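Side-chain contacts in glutathione peroxidase (PDB 6VPD), which probably reduces hydroperoxides to alcohols with electrons taken from thioredoxin, as a thioredoxin peroxidase of the glutathione peroxidase family: residues D31-D36 with E41-Q46; L53-A58 with K68-V73; K78-D83 with K182-I187. One frame throughout, in Å; residues are numbered along the deposited sequence.

In the fold
The three contacts are laid out across one thioredoxin-like fold, and none of them touches the predicted active-site residue Cys-61, which lies between strand 51-58 and helix 64-80. Interaction 1 is a beta hairpin near the surface, and interaction 2 lies on the opposite side of the chain's centre, with about 19 Å between the two contact centres. Interactions 2 and 3 share helix 64-80: interaction 2 packs it on strand 51-58, interaction 3 joins its C-terminal end to helix 176-188. They touch where Val-73 CG1 meets Ile-183 CD1 at 4.1 Å, which makes their packing continuous. Interactions 1 and 3 stay apart, about 8 Å between nearest atoms.

Interaction 1. Residues D31-D36 with E41-Q46; sequences DFKVPD and EVDLSQ
Val-34 and Val-42 are the hydrogen-bonded pair at the middle of a two-stranded antiparallel beta hairpin, strand 33-35 with strand 41-43. Val-34 N donates to Val-42 O at 2.9 Å, and the return bond from Val-42 N to Val-34 O closes the pair. Both valines point to one face, where Val-34 also meets Leu-44; these two side chains cross at about a right angle, with Val-34 CG2 3.9 Å from Leu-44 CD2. Leu-134 and Phe-90 touch Val-34, and Leu-88 touches Leu-44, joining this face to helix 133-141 and strand 85-92. Val-42 CG2, beside its own backbone N, lies across Asp-36 and comes 3.5 Å from Asp-36 CB, while Asp-36 OD1 accepts from Asn-40 N within the hairpin connection. The other face carries Pro-35 and Glu-41 side by side, pointing the same way. The Glu-41 chain, bent at chi2 (57°), turns its carboxylate alongside the Val-34 to Pro-35 peptide, with Glu-41 OE2 3.6 Å from Pro-35 CB. Beyond the strand, Leu-44 N donates to Phe-32 O at 3.1 Å. An Asx turn starting at Asp-43 spans this residue: Ser-45 N donates to Asp-43 OD1 at 2.9 Å, from above the carboxylate plane.

Interaction 2. Residues L53-A58 with K68-V73; sequences LVVNTA and KNLESV
Leu-53 and Val-55 meet Leu-70 inside the beta-alpha-beta unit of the thioredoxin fold, made of strand 51-58, helix 64-80 and strand 85-92. The two strand residues, with one residue between them, point from the sheet toward the helix, and Leu-70 is the helix residue that faces them, its fork spanning the two. The forked end divides the work: CD2 goes to Leu-53 and CD1 to Val-55. Leu-53 has CG anti to the backbone N (chi1 -176°), which, with chi2 near 78°, leaves CD2 as the branch turned to the helix. There the two leucines cross at about a right angle and touch methyl to methyl, Leu-53 CD2 lying 3.9 Å from Leu-70 CD2. All three residues are buried and the contact is purely apolar, with only 116 Å² covered between the segments. The CA atoms of Val-55 and Leu-70 stand 9.3 Å apart, so between these segments the gap is bridged by side chains. Backbone hydrogen bonds of Leu-53 and Val-55 with Leu-88 of strand 85-92 hold the strand in the sheet, and Phe-85 packs against Leu-53. On the helix, Pro-176 touches both Leu-70 and Val-73, bringing in helix 176-188. The second branch makes the looser touch, Leu-70 CD1 resting 4.3 Å from Val-55 CG2.

Interaction 3. Residues K78-D83 with K182-I187; sequences KKEYPD and KIIEAI
With CG anti to the carbonyl carbon (chi1 -65°), Tyr-81 swings its ring from the end of helix 64-80 toward Ile-184 and Ile-187 of helix 176-188. Ile-187 has CG2 anti to the backbone N and CG1 beside it, and this directs the CG2 methyl at the ring. The result is a CH-pi contact: Ile-187 CG2 lies over one face of the Tyr-81 ring, 3.9 Å from its centroid and 22° off the normal. The methyl is displaced toward the rim, and its nearest ring atom is Tyr-81 CD1 at 3.6 Å. Ile-187 CD1 reaches the root of the same side chain, 4.1 Å from Tyr-81 CB. One helical turn earlier, Ile-184 approaches the ring obliquely, its CG1 4.2 Å from Tyr-81 CE2. Glu-80, crossing Ile-184 at about a right angle, sets its OE2 3.8 Å from Ile-184 CD1, a carboxylate against a methyl.

Tyr-81 is the first residue to leave helical geometry, and Ile-77, one turn back on helix 64-80, also packs on Ile-187. The phenol is held at its far end, where Tyr-81 OH is hydrogen-bonded to Lys-188 NZ. Replacing Tyr-81 with an alanine would probably leave Ile-187 CG2 without its aromatic face and Lys-188 without the hydroxyl. The join is thus largely apolar: dispersion between one methyl and an aromatic face, with Ile-184 set obliquely beside it, joins the end of helix 64-80 to helix 176-188, while the polar tip of the same ring finds its partner just past the contact.

Interaction 1. Residues D31-D36 with E41-Q46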
ATOM      1  N   ASP A  31     -10.175  18.693  19.675  1.00 38.43           N
ATOM      2  CA  ASP A  31      -9.274  19.332  20.633  1.00 40.60           C
ATOM      3  C   ASP A  31      -7.971  19.817  19.990  1.00 40.66           C
ATOM      4  O   ASP A  31      -7.228  20.578  20.622  1.00 35.62           O
ATOM      5  CB  ASP A  31      -8.921  18.371  21.790  1.00 44.89           C
ATOM      6  CG  ASP A  31     -10.126  18.028  22.689  1.00 54.97           C
ATOM      7  OD1 ASP A  31     -11.145  18.740  22.595  1.00 59.28           O
ATOM      8  OD2 ASP A  31     -10.053  17.055  23.487  1.00 45.43           O
ATOM      9  N   PHE A  32      -7.660  19.398  18.768  1.00 39.85           N
ATOM     10  CA  PHE A  32      -6.309  19.598  18.266  1.00 34.95           C
ATOM     11  C   PHE A  32      -6.222  20.865  17.427  1.00 36.40           C
ATOM     12  O   PHE A  32      -7.221  21.369  16.911  1.00 44.57           O
ATOM     13  CB  PHE A  32      -5.856  18.402  17.442  1.00 32.92           C
ATOM     14  CG  PHE A  32      -5.425  17.219  18.259  1.00 34.59           C
ATOM     15  CD1 PHE A  32      -6.343  16.261  18.647  1.00 30.60           C
ATOM     16  CD2 PHE A  32      -4.082  17.050  18.617  1.00 33.16           C
ATOM     17  CE1 PHE A  32      -5.938  15.170  19.402  1.00 33.99           C
ATOM     18  CE2 PHE A  32      -3.674  15.963  19.358  1.00 25.28           C
ATOM     19  CZ  PHE A  32      -4.601  15.021  19.750  1.00 30.59           C
ATOM     20  N   LYS A  33      -5.004  21.386  17.320  1.00 33.95           N
ATOM     21  CA  LYS A  33      -4.660  22.496  16.443  1.00 38.53           C
ATOM     22  C   LYS A  33      -3.593  22.010  15.473  1.00 37.51           C
ATOM     23  O   LYS A  33      -2.746  21.191  15.836  1.00 34.55           O
ATOM     24  CB  LYS A  33      -4.137  23.714  17.231  1.00 39.12           C
ATOM     25  CG  LYS A  33      -5.103  24.291  18.247  1.00 36.70           C
ATOM     26  CD  LYS A  33      -4.962  23.595  19.606  1.00 36.79           C
ATOM     27  CE  LYS A  33      -5.995  24.124  20.607  1.00 47.01           C
ATOM     28  NZ  LYS A  33      -5.637  23.790  22.029  1.00 54.93           N
ATOM     29  N   VAL A  34      -3.641  22.504  14.241  1.00 40.94           N
ATOM     30  CA  VAL A  34      -2.721  22.089  13.182  1.00 40.66           C
ATOM     31  C   VAL A  34      -2.363  23.308  12.347  1.00 47.40           C
ATOM     32  O   VAL A  34      -3.129  24.283  12.283  1.00 49.55           O
ATOM     33  CB  VAL A  34      -3.343  21.001  12.281  1.00 40.65           C
ATOM     34  CG1 VAL A  34      -3.577  19.699  13.040  1.00 37.98           C
ATOM     35  CG2 VAL A  34      -4.648  21.514  11.706  1.00 38.83           C
ATOM     36  N   PRO A  35      -1.214  23.282  11.671  1.00 47.46           N
ATOM     37  CA  PRO A  35      -0.871  24.391  10.772  1.00 52.17           C
ATOM     38  C   PRO A  35      -1.495  24.207   9.402  1.00 50.39           C
ATOM     39  O   PRO A  35      -1.504  23.105   8.847  1.00 48.67           O
ATOM     40  CB  PRO A  35       0.654  24.307  10.684  1.00 54.52           C
ATOM     41  CG  PRO A  35       0.900  22.825  10.749  1.00 52.36           C
ATOM     42  CD  PRO A  35      -0.141  22.271  11.717  1.00 46.26           C
ATOM     43  N   ASP A  36      -2.016  25.299   8.845  1.00 54.99           N
ATOM     44  CA  ASP A  36      -2.401  25.247   7.443  1.00 59.35           C
ATOM     45  C   ASP A  36      -1.177  25.522   6.575  1.00 56.84           C
ATOM     46  O   ASP A  36      -0.071  25.739   7.071  1.00 57.52           O
ATOM     47  CB  ASP A  36      -3.540  26.220   7.141  1.00 63.58           C
ATOM     48  CG  ASP A  36      -3.241  27.640   7.589  1.00 70.10           C
ATOM     49  OD1 ASP A  36      -2.049  28.009   7.678  1.00 70.03           O
ATOM     50  OD2 ASP A  36      -4.208  28.392   7.848  1.00 71.64           O
ATOM     51  N   GLU A  41      -1.886  28.698  12.347  1.00 56.55           N
ATOM     52  CA  GLU A  41      -2.468  27.614  13.116  1.00 55.47           C
ATOM     53  C   GLU A  41      -3.976  27.600  12.940  1.00 53.59           C
ATOM     54  O   GLU A  41      -4.633  28.642  13.014  1.00 60.37           O
ATOM     55  CB  GLU A  41      -2.050  27.714  14.586  1.00 60.74           C
ATOM     56  CG  GLU A  41      -1.625  26.356  15.180  1.00 61.99           C
ATOM     57  CD  GLU A  41      -0.469  25.694  14.381  1.00 73.73           C
ATOM     58  OE1 GLU A  41      -0.262  24.461  14.515  1.00 75.57           O
ATOM     59  OE2 GLU A  41       0.240  26.404  13.600  1.00 83.65           O
ATOM     60  N   VAL A  42      -4.495  26.419  12.606  1.00 49.94           N
ATOM     61  CA  VAL A  42      -5.913  26.157  12.408  1.00 48.24           C
ATOM     62  C   VAL A  42      -6.427  25.458  13.647  1.00 48.47           C
ATOM     63  O   VAL A  42      -5.804  24.504  14.137  1.00 43.81           O
ATOM     64  CB  VAL A  42      -6.157  25.273  11.170  1.00 52.87           C
ATOM     65  CG1 VAL A  42      -7.631  24.847  11.090  1.00 46.55           C
ATOM     66  CG2 VAL A  42      -5.690  25.971   9.898  1.00 56.22           C
ATOM     67  N   ASP A  43      -7.564  25.914  14.160  1.00 52.10           N
ATOM     68  CA  ASP A  43      -8.207  25.216  15.258  1.00 48.15           C
ATOM     69  C   ASP A  43      -9.223  24.234  14.695  1.00 46.53           C
ATOM     70  O   ASP A  43     -10.136  24.625  13.955  1.00 45.73           O
ATOM     71  CB  ASP A  43      -8.865  26.182  16.230  1.00 50.04           C
ATOM     72  CG  ASP A  43      -9.206  25.513  17.540  1.00 56.10           C
ATOM     73  OD1 ASP A  43      -9.385  24.262  17.553  1.00 55.33           O
ATOM     74  OD2 ASP A  43      -9.277  26.228  18.562  1.00 61.24           O
ATOM     75  N   LEU A  44      -9.055  22.958  15.036  1.00 44.61           N
ATOM     76  CA  LEU A  44      -9.934  21.920  14.512  1.00 47.31           C
ATOM     77  C   LEU A  44     -11.309  21.911  15.179  1.00 45.22           C
ATOM     78  O   LEU A  44     -12.223  21.256  14.672  1.00 46.97           O
ATOM     79  CB  LEU A  44      -9.249  20.553  14.642  1.00 39.44           C
ATOM     80  CG  LEU A  44      -8.054  20.392  13.690  1.00 36.22           C
ATOM     81  CD1 LEU A  44      -7.481  19.009  13.796  1.00 36.21           C
ATOM     82  CD2 LEU A  44      -8.425  20.690  12.243  1.00 30.00           C
ATOM     83  N   SER A  45     -11.488  22.627  16.286  1.00 47.30           N
ATOM     84  CA  SER A  45     -12.824  22.784  16.842  1.00 45.15           C
ATOM     85  C   SER A  45     -13.751  23.549  15.901  1.00 44.12           C
ATOM     86  O   SER A  45     -14.973  23.436  16.026  1.00 43.19           O
ATOM     87  CB  SER A  45     -12.745  23.515  18.169  1.00 45.36           C
ATOM     88  OG  SER A  45     -12.346  24.861  17.926  1.00 51.12           O
ATOM     89  N   GLN A  46     -13.202  24.337  14.972  1.00 45.29           N
ATOM     90  CA  GLN A  46     -14.038  25.001  13.976  1.00 41.91           C
ATOM     91  C   GLN A  46     -14.821  24.003  13.137  1.00 46.03           C
ATOM     92  O   GLN A  46     -15.800  24.391  12.489  1.00 44.04           O
ATOM     93  CB  GLN A  46     -13.187  25.866  13.041  1.00 44.17           C
ATOM     94  CG  GLN A  46     -12.638  25.099  11.835  1.00 47.85           C
ATOM     95  CD  GLN A  46     -11.891  25.977  10.841  1.00 51.89           C
ATOM     96  OE1 GLN A  46     -10.892  26.609  11.182  1.00 54.92           O
ATOM     97  NE2 GLN A  46     -12.371  26.009   9.600  1.00 53.33           N
TER

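Interaction 2. Residues L53-A58 with K68-V73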
ATOM      1  N   LEU A  53     -12.486  13.555   7.152  1.00 34.16           N
ATOM      2  CA  LEU A  53     -11.629  12.514   6.616  1.00 29.10           C
ATOM      3  C   LEU A  53     -10.217  13.075   6.547  1.00 29.74           C
ATOM      4  O   LEU A  53      -9.970  14.052   5.833  1.00 32.91           O
ATOM      5  CB  LEU A  53     -12.113  12.046   5.245  1.00 28.86           C
ATOM      6  CG  LEU A  53     -11.239  10.885   4.752  1.00 32.69           C
ATOM      7  CD1 LEU A  53     -11.606   9.549   5.431  1.00 30.55           C
ATOM      8  CD2 LEU A  53     -11.229  10.767   3.257  1.00 25.14           C
ATOM      9  N   VAL A  54      -9.301  12.473   7.302  1.00 27.86           N
ATOM     10  CA  VAL A  54      -7.939  12.964   7.441  1.00 27.38           C
ATOM     11  C   VAL A  54      -7.083  12.082   6.564  1.00 31.99           C
ATOM     12  O   VAL A  54      -7.192  10.854   6.623  1.00 33.94           O
ATOM     13  CB  VAL A  54      -7.465  12.919   8.908  1.00 30.98           C
ATOM     14  CG1 VAL A  54      -5.997  13.263   9.005  1.00 31.29           C
ATOM     15  CG2 VAL A  54      -8.284  13.856   9.795  1.00 29.59           C
ATOM     16  N   VAL A  55      -6.278  12.693   5.708  1.00 33.40           N
ATOM     17  CA  VAL A  55      -5.451  11.942   4.776  1.00 35.63           C
ATOM     18  C   VAL A  55      -4.088  12.632   4.691  1.00 35.66           C
ATOM     19  O   VAL A  55      -4.011  13.864   4.640  1.00 37.10           O
ATOM     20  CB  VAL A  55      -6.142  11.807   3.404  1.00 32.33           C
ATOM     21  CG1 VAL A  55      -6.269  13.143   2.739  1.00 38.72           C
ATOM     22  CG2 VAL A  55      -5.386  10.846   2.499  1.00 40.53           C
ATOM     23  N   ASN A  56      -3.014  11.845   4.786  1.00 32.84           N
ATOM     24  CA  ASN A  56      -1.655  12.336   4.595  1.00 33.24           C
ATOM     25  C   ASN A  56      -1.312  12.259   3.111  1.00 38.60           C
ATOM     26  O   ASN A  56      -1.308  11.171   2.514  1.00 35.86           O
ATOM     27  CB  ASN A  56      -0.651  11.523   5.399  1.00 26.88           C
ATOM     28  CG  ASN A  56      -0.736  10.074   5.075  1.00 34.20           C
ATOM     29  OD1 ASN A  56      -1.837   9.509   5.052  1.00 37.21           O
ATOM     30  ND2 ASN A  56       0.402   9.454   4.781  1.00 36.24           N
ATOM     31  N   THR A  57      -1.027  13.406   2.521  1.00 42.36           N
ATOM     32  CA  THR A  57      -0.788  13.477   1.093  1.00 50.59           C
ATOM     33  C   THR A  57       0.709  13.498   0.809  1.00 48.39           C
ATOM     34  O   THR A  57       1.535  13.755   1.690  1.00 42.57           O
ATOM     35  CB  THR A  57      -1.471  14.707   0.487  1.00 45.77           C
ATOM     36  OG1 THR A  57      -1.173  15.863   1.280  1.00 48.66           O
ATOM     37  CG2 THR A  57      -2.964  14.498   0.455  1.00 40.36           C
ATOM     38  N   ALA A  58       1.032  13.176  -0.439  1.00 47.90           N
ATOM     39  CA  ALA A  58       2.400  13.223  -0.917  1.00 53.11           C
ATOM     40  C   ALA A  58       2.911  14.652  -0.935  1.00 58.37           C
ATOM     41  O   ALA A  58       2.210  15.575  -1.356  1.00 68.72           O
ATOM     42  CB  ALA A  58       2.481  12.635  -2.321  1.00 59.36           C
ATOM     43  N   LYS A  68      -7.404  12.684  -7.624  1.00 56.71           N
ATOM     44  CA  LYS A  68      -8.659  12.686  -8.365  1.00 56.30           C
ATOM     45  C   LYS A  68      -9.743  11.954  -7.582  1.00 51.11           C
ATOM     46  O   LYS A  68     -10.840  12.487  -7.381  1.00 46.14           O
ATOM     47  CB  LYS A  68      -8.464  12.060  -9.750  1.00 54.32           C
ATOM     48  CG  LYS A  68      -7.686  12.926 -10.744  1.00 59.68           C
ATOM     49  CD  LYS A  68      -7.521  12.180 -12.085  1.00 65.90           C
ATOM     50  CE  LYS A  68      -7.003  13.082 -13.206  1.00 60.53           C
ATOM     51  NZ  LYS A  68      -6.812  12.364 -14.508  1.00 52.76           N
ATOM     52  N   ASN A  69      -9.436  10.743  -7.099  1.00 45.50           N
ATOM     53  CA  ASN A  69     -10.425   9.953  -6.370  1.00 50.33           C
ATOM     54  C   ASN A  69     -10.859  10.632  -5.072  1.00 52.06           C
ATOM     55  O   ASN A  69     -12.043  10.583  -4.706  1.00 47.50           O
ATOM     56  CB  ASN A  69      -9.867   8.566  -6.077  1.00 53.65           C
ATOM     57  CG  ASN A  69      -9.804   7.700  -7.311  1.00 59.44           C
ATOM     58  OD1 ASN A  69      -8.786   7.069  -7.596  1.00 56.68           O
ATOM     59  ND2 ASN A  69     -10.901   7.665  -8.056  1.00 59.80           N
ATOM     60  N   LEU A  70      -9.918  11.256  -4.356  1.00 44.46           N
ATOM     61  CA  LEU A  70     -10.284  11.967  -3.134  1.00 45.42           C
ATOM     62  C   LEU A  70     -11.019  13.261  -3.442  1.00 47.10           C
ATOM     63  O   LEU A  70     -11.923  13.655  -2.695  1.00 49.60           O
ATOM     64  CB  LEU A  70      -9.051  12.239  -2.253  1.00 47.64           C
ATOM     65  CG  LEU A  70      -8.577  11.008  -1.461  1.00 47.43           C
ATOM     66  CD1 LEU A  70      -7.067  10.822  -1.464  1.00 52.59           C
ATOM     67  CD2 LEU A  70      -9.142  11.032  -0.034  1.00 48.12           C
ATOM     68  N   GLU A  71     -10.661  13.945  -4.530  1.00 46.34           N
ATOM     69  CA  GLU A  71     -11.490  15.060  -4.974  1.00 46.09           C
ATOM     70  C   GLU A  71     -12.890  14.595  -5.381  1.00 49.20           C
ATOM     71  O   GLU A  71     -13.874  15.304  -5.147  1.00 53.14           O
ATOM     72  CB  GLU A  71     -10.801  15.785  -6.122  1.00 49.85           C
ATOM     73  CG  GLU A  71     -11.504  17.035  -6.582  1.00 52.49           C
ATOM     74  CD  GLU A  71     -11.592  18.098  -5.507  1.00 57.47           C
ATOM     75  OE1 GLU A  71     -12.465  18.989  -5.616  1.00 56.00           O
ATOM     76  OE2 GLU A  71     -10.784  18.062  -4.555  1.00 59.87           O
ATOM     77  N   SER A  72     -13.002  13.392  -5.948  1.00 45.66           N
ATOM     78  CA  SER A  72     -14.285  12.893  -6.431  1.00 45.50           C
ATOM     79  C   SER A  72     -15.232  12.546  -5.281  1.00 46.44           C
ATOM     80  O   SER A  72     -16.403  12.935  -5.295  1.00 50.99           O
ATOM     81  CB  SER A  72     -14.049  11.689  -7.343  1.00 46.48           C
ATOM     82  OG  SER A  72     -15.255  11.001  -7.614  1.00 48.30           O
ATOM     83  N   VAL A  73     -14.752  11.809  -4.278  1.00 51.51           N
ATOM     84  CA  VAL A  73     -15.581  11.509  -3.109  1.00 49.42           C
ATOM     85  C   VAL A  73     -15.993  12.791  -2.390  1.00 42.85           C
ATOM     86  O   VAL A  73     -17.089  12.875  -1.828  1.00 44.32           O
ATOM     87  CB  VAL A  73     -14.834  10.539  -2.167  1.00 49.74           C
ATOM     88  CG1 VAL A  73     -15.693  10.183  -0.953  1.00 50.90           C
ATOM     89  CG2 VAL A  73     -14.448   9.281  -2.908  1.00 49.53           C
TER

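Interaction 3. Residues K78-D83 with K182-I187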
ATOM      1  N   LYS A  78     -20.233  16.358  -0.944  1.00 49.14           N
ATOM      2  CA  LYS A  78     -20.561  17.782  -0.840  1.00 52.92           C
ATOM      3  C   LYS A  78     -21.947  18.077  -1.422  1.00 56.90           C
ATOM      4  O   LYS A  78     -22.722  18.856  -0.847  1.00 53.40           O
ATOM      5  CB  LYS A  78     -19.493  18.631  -1.535  1.00 53.97           C
ATOM      6  CG  LYS A  78     -19.099  19.884  -0.770  1.00 52.10           C
ATOM      7  CD  LYS A  78     -17.876  20.558  -1.379  1.00 50.44           C
ATOM      8  CE  LYS A  78     -18.274  21.519  -2.486  1.00 61.35           C
ATOM      9  NZ  LYS A  78     -19.184  22.583  -1.958  1.00 70.14           N
ATOM     10  N   LYS A  79     -22.280  17.453  -2.557  1.00 53.05           N
ATOM     11  CA  LYS A  79     -23.595  17.637  -3.163  1.00 52.82           C
ATOM     12  C   LYS A  79     -24.697  17.094  -2.257  1.00 51.87           C
ATOM     13  O   LYS A  79     -25.595  17.831  -1.838  1.00 53.88           O
ATOM     14  CB  LYS A  79     -23.635  16.958  -4.534  1.00 51.94           C
ATOM     15  CG  LYS A  79     -22.622  17.509  -5.540  1.00 59.02           C
ATOM     16  CD  LYS A  79     -22.551  16.646  -6.813  1.00 62.15           C
ATOM     17  CE  LYS A  79     -21.643  17.277  -7.879  1.00 62.61           C
ATOM     18  NZ  LYS A  79     -21.535  16.437  -9.116  1.00 63.34           N
ATOM     19  N   GLU A  80     -24.634  15.795  -1.945  1.00 50.08           N
ATOM     20  CA  GLU A  80     -25.613  15.157  -1.069  1.00 50.27           C
ATOM     21  C   GLU A  80     -25.774  15.886   0.265  1.00 47.16           C
ATOM     22  O   GLU A  80     -26.891  16.031   0.766  1.00 42.51           O
ATOM     23  CB  GLU A  80     -25.202  13.708  -0.804  1.00 51.16           C
ATOM     24  CG  GLU A  80     -24.962  12.877  -2.042  1.00 52.20           C
ATOM     25  CD  GLU A  80     -25.630  11.521  -1.951  1.00 65.20           C
ATOM     26  OE1 GLU A  80     -26.800  11.416  -2.385  1.00 68.72           O
ATOM     27  OE2 GLU A  80     -24.997  10.563  -1.444  1.00 68.13           O
ATOM     28  N   TYR A  81     -24.671  16.340   0.858  1.00 50.36           N
ATOM     29  CA  TYR A  81     -24.646  16.801   2.247  1.00 48.10           C
ATOM     30  C   TYR A  81     -23.720  17.990   2.369  1.00 50.86           C
ATOM     31  O   TYR A  81     -22.629  17.891   2.941  1.00 50.51           O
ATOM     32  CB  TYR A  81     -24.183  15.687   3.184  1.00 45.73           C
ATOM     33  CG  TYR A  81     -25.122  14.537   3.240  1.00 43.05           C
ATOM     34  CD1 TYR A  81     -26.303  14.614   3.981  1.00 39.66           C
ATOM     35  CD2 TYR A  81     -24.842  13.377   2.551  1.00 35.70           C
ATOM     36  CE1 TYR A  81     -27.173  13.552   4.023  1.00 38.11           C
ATOM     37  CE2 TYR A  81     -25.691  12.317   2.585  1.00 39.10           C
ATOM     38  CZ  TYR A  81     -26.855  12.400   3.325  1.00 40.65           C
ATOM     39  OH  TYR A  81     -27.696  11.314   3.350  1.00 41.19           O
ATOM     40  N   PRO A  82     -24.128  19.144   1.855  1.00 51.84           N
ATOM     41  CA  PRO A  82     -23.220  20.300   1.844  1.00 51.03           C
ATOM     42  C   PRO A  82     -22.895  20.765   3.258  1.00 51.78           C
ATOM     43  O   PRO A  82     -23.786  20.905   4.102  1.00 59.52           O
ATOM     44  CB  PRO A  82     -24.002  21.355   1.050  1.00 54.16           C
ATOM     45  CG  PRO A  82     -25.448  20.960   1.193  1.00 48.65           C
ATOM     46  CD  PRO A  82     -25.437  19.446   1.245  1.00 48.96           C
ATOM     47  N   ASP A  83     -21.599  20.986   3.509  1.00 53.18           N
ATOM     48  CA  ASP A  83     -21.055  21.445   4.790  1.00 54.57           C
ATOM     49  C   ASP A  83     -20.992  20.324   5.826  1.00 54.46           C
ATOM     50  O   ASP A  83     -20.438  20.514   6.920  1.00 53.91           O
ATOM     51  CB  ASP A  83     -21.868  22.616   5.360  1.00 66.29           C
ATOM     52  CG  ASP A  83     -21.593  23.944   4.656  1.00 69.13           C
ATOM     53  OD1 ASP A  83     -21.014  23.949   3.539  1.00 62.67           O
ATOM     54  OD2 ASP A  83     -22.003  24.983   5.229  1.00 69.61           O
ATOM     55  N   LYS A 182     -19.363   4.500   4.703  1.00 49.66           N
ATOM     56  CA  LYS A 182     -19.031   4.798   6.095  1.00 42.47           C
ATOM     57  C   LYS A 182     -19.129   6.296   6.387  1.00 46.80           C
ATOM     58  O   LYS A 182     -19.554   6.693   7.482  1.00 44.71           O
ATOM     59  CB  LYS A 182     -17.631   4.290   6.424  1.00 43.11           C
ATOM     60  CG  LYS A 182     -17.538   2.789   6.555  1.00 48.88           C
ATOM     61  CD  LYS A 182     -18.034   2.279   7.891  1.00 49.56           C
ATOM     62  CE  LYS A 182     -17.560   3.154   9.040  1.00 50.30           C
ATOM     63  NZ  LYS A 182     -18.383   2.860  10.241  1.00 56.35           N
ATOM     64  N   ILE A 183     -18.717   7.143   5.435  1.00 45.25           N
ATOM     65  CA  ILE A 183     -18.863   8.583   5.618  1.00 40.84           C
ATOM     66  C   ILE A 183     -20.323   8.932   5.812  1.00 39.80           C
ATOM     67  O   ILE A 183     -20.707   9.563   6.806  1.00 42.91           O
ATOM     68  CB  ILE A 183     -18.273   9.357   4.427  1.00 40.87           C
ATOM     69  CG1 ILE A 183     -16.754   9.270   4.427  1.00 41.32           C
ATOM     70  CG2 ILE A 183     -18.692  10.819   4.516  1.00 39.52           C
ATOM     71  CD1 ILE A 183     -16.177   9.283   3.046  1.00 41.90           C
ATOM     72  N   ILE A 184     -21.161   8.511   4.863  1.00 39.86           N
ATOM     73  CA  ILE A 184     -22.574   8.883   4.847  1.00 42.48           C
ATOM     74  C   ILE A 184     -23.308   8.374   6.095  1.00 39.74           C
ATOM     75  O   ILE A 184     -24.177   9.072   6.637  1.00 34.82           O
ATOM     76  CB  ILE A 184     -23.182   8.384   3.521  1.00 38.92           C
ATOM     77  CG1 ILE A 184     -22.737   9.317   2.392  1.00 39.72           C
ATOM     78  CG2 ILE A 184     -24.692   8.268   3.584  1.00 33.61           C
ATOM     79  CD1 ILE A 184     -22.845   8.701   1.020  1.00 43.41           C
ATOM     80  N   GLU A 185     -22.940   7.188   6.600  1.00 38.70           N
ATOM     81  CA  GLU A 185     -23.432   6.750   7.907  1.00 41.61           C
ATOM     82  C   GLU A 185     -22.970   7.683   9.026  1.00 44.38           C
ATOM     83  O   GLU A 185     -23.753   8.026   9.919  1.00 38.41           O
ATOM     84  CB  GLU A 185     -22.984   5.318   8.189  1.00 38.67           C
ATOM     85  CG  GLU A 185     -23.480   4.676   9.516  1.00 61.22           C
ATOM     86  CD  GLU A 185     -24.882   5.126  10.014  1.00 78.26           C
ATOM     87  OE1 GLU A 185     -24.984   6.113  10.774  1.00 89.50           O
ATOM     88  OE2 GLU A 185     -25.901   4.488   9.652  1.00 84.13           O
ATOM     89  N   ALA A 186     -21.696   8.099   9.012  1.00 39.71           N
ATOM     90  CA  ALA A 186     -21.279   9.056  10.030  1.00 36.28           C
ATOM     91  C   ALA A 186     -22.087  10.342   9.921  1.00 42.42           C
ATOM     92  O   ALA A 186     -22.423  10.941  10.948  1.00 41.15           O
ATOM     93  CB  ALA A 186     -19.785   9.346   9.941  1.00 31.45           C
ATOM     94  N   ILE A 187     -22.472  10.735   8.696  1.00 40.49           N
ATOM     95  CA  ILE A 187     -23.202  11.989   8.499  1.00 42.55           C
ATOM     96  C   ILE A 187     -24.637  11.875   9.017  1.00 41.85           C
ATOM     97  O   ILE A 187     -25.152  12.798   9.666  1.00 34.39           O
ATOM     98  CB  ILE A 187     -23.161  12.406   7.014  1.00 39.58           C
ATOM     99  CG1 ILE A 187     -21.765  12.888   6.630  1.00 37.40           C
ATOM    100  CG2 ILE A 187     -24.214  13.495   6.706  1.00 38.06           C
ATOM    101  CD1 ILE A 187     -21.605  13.099   5.147  1.00 38.60           C
TER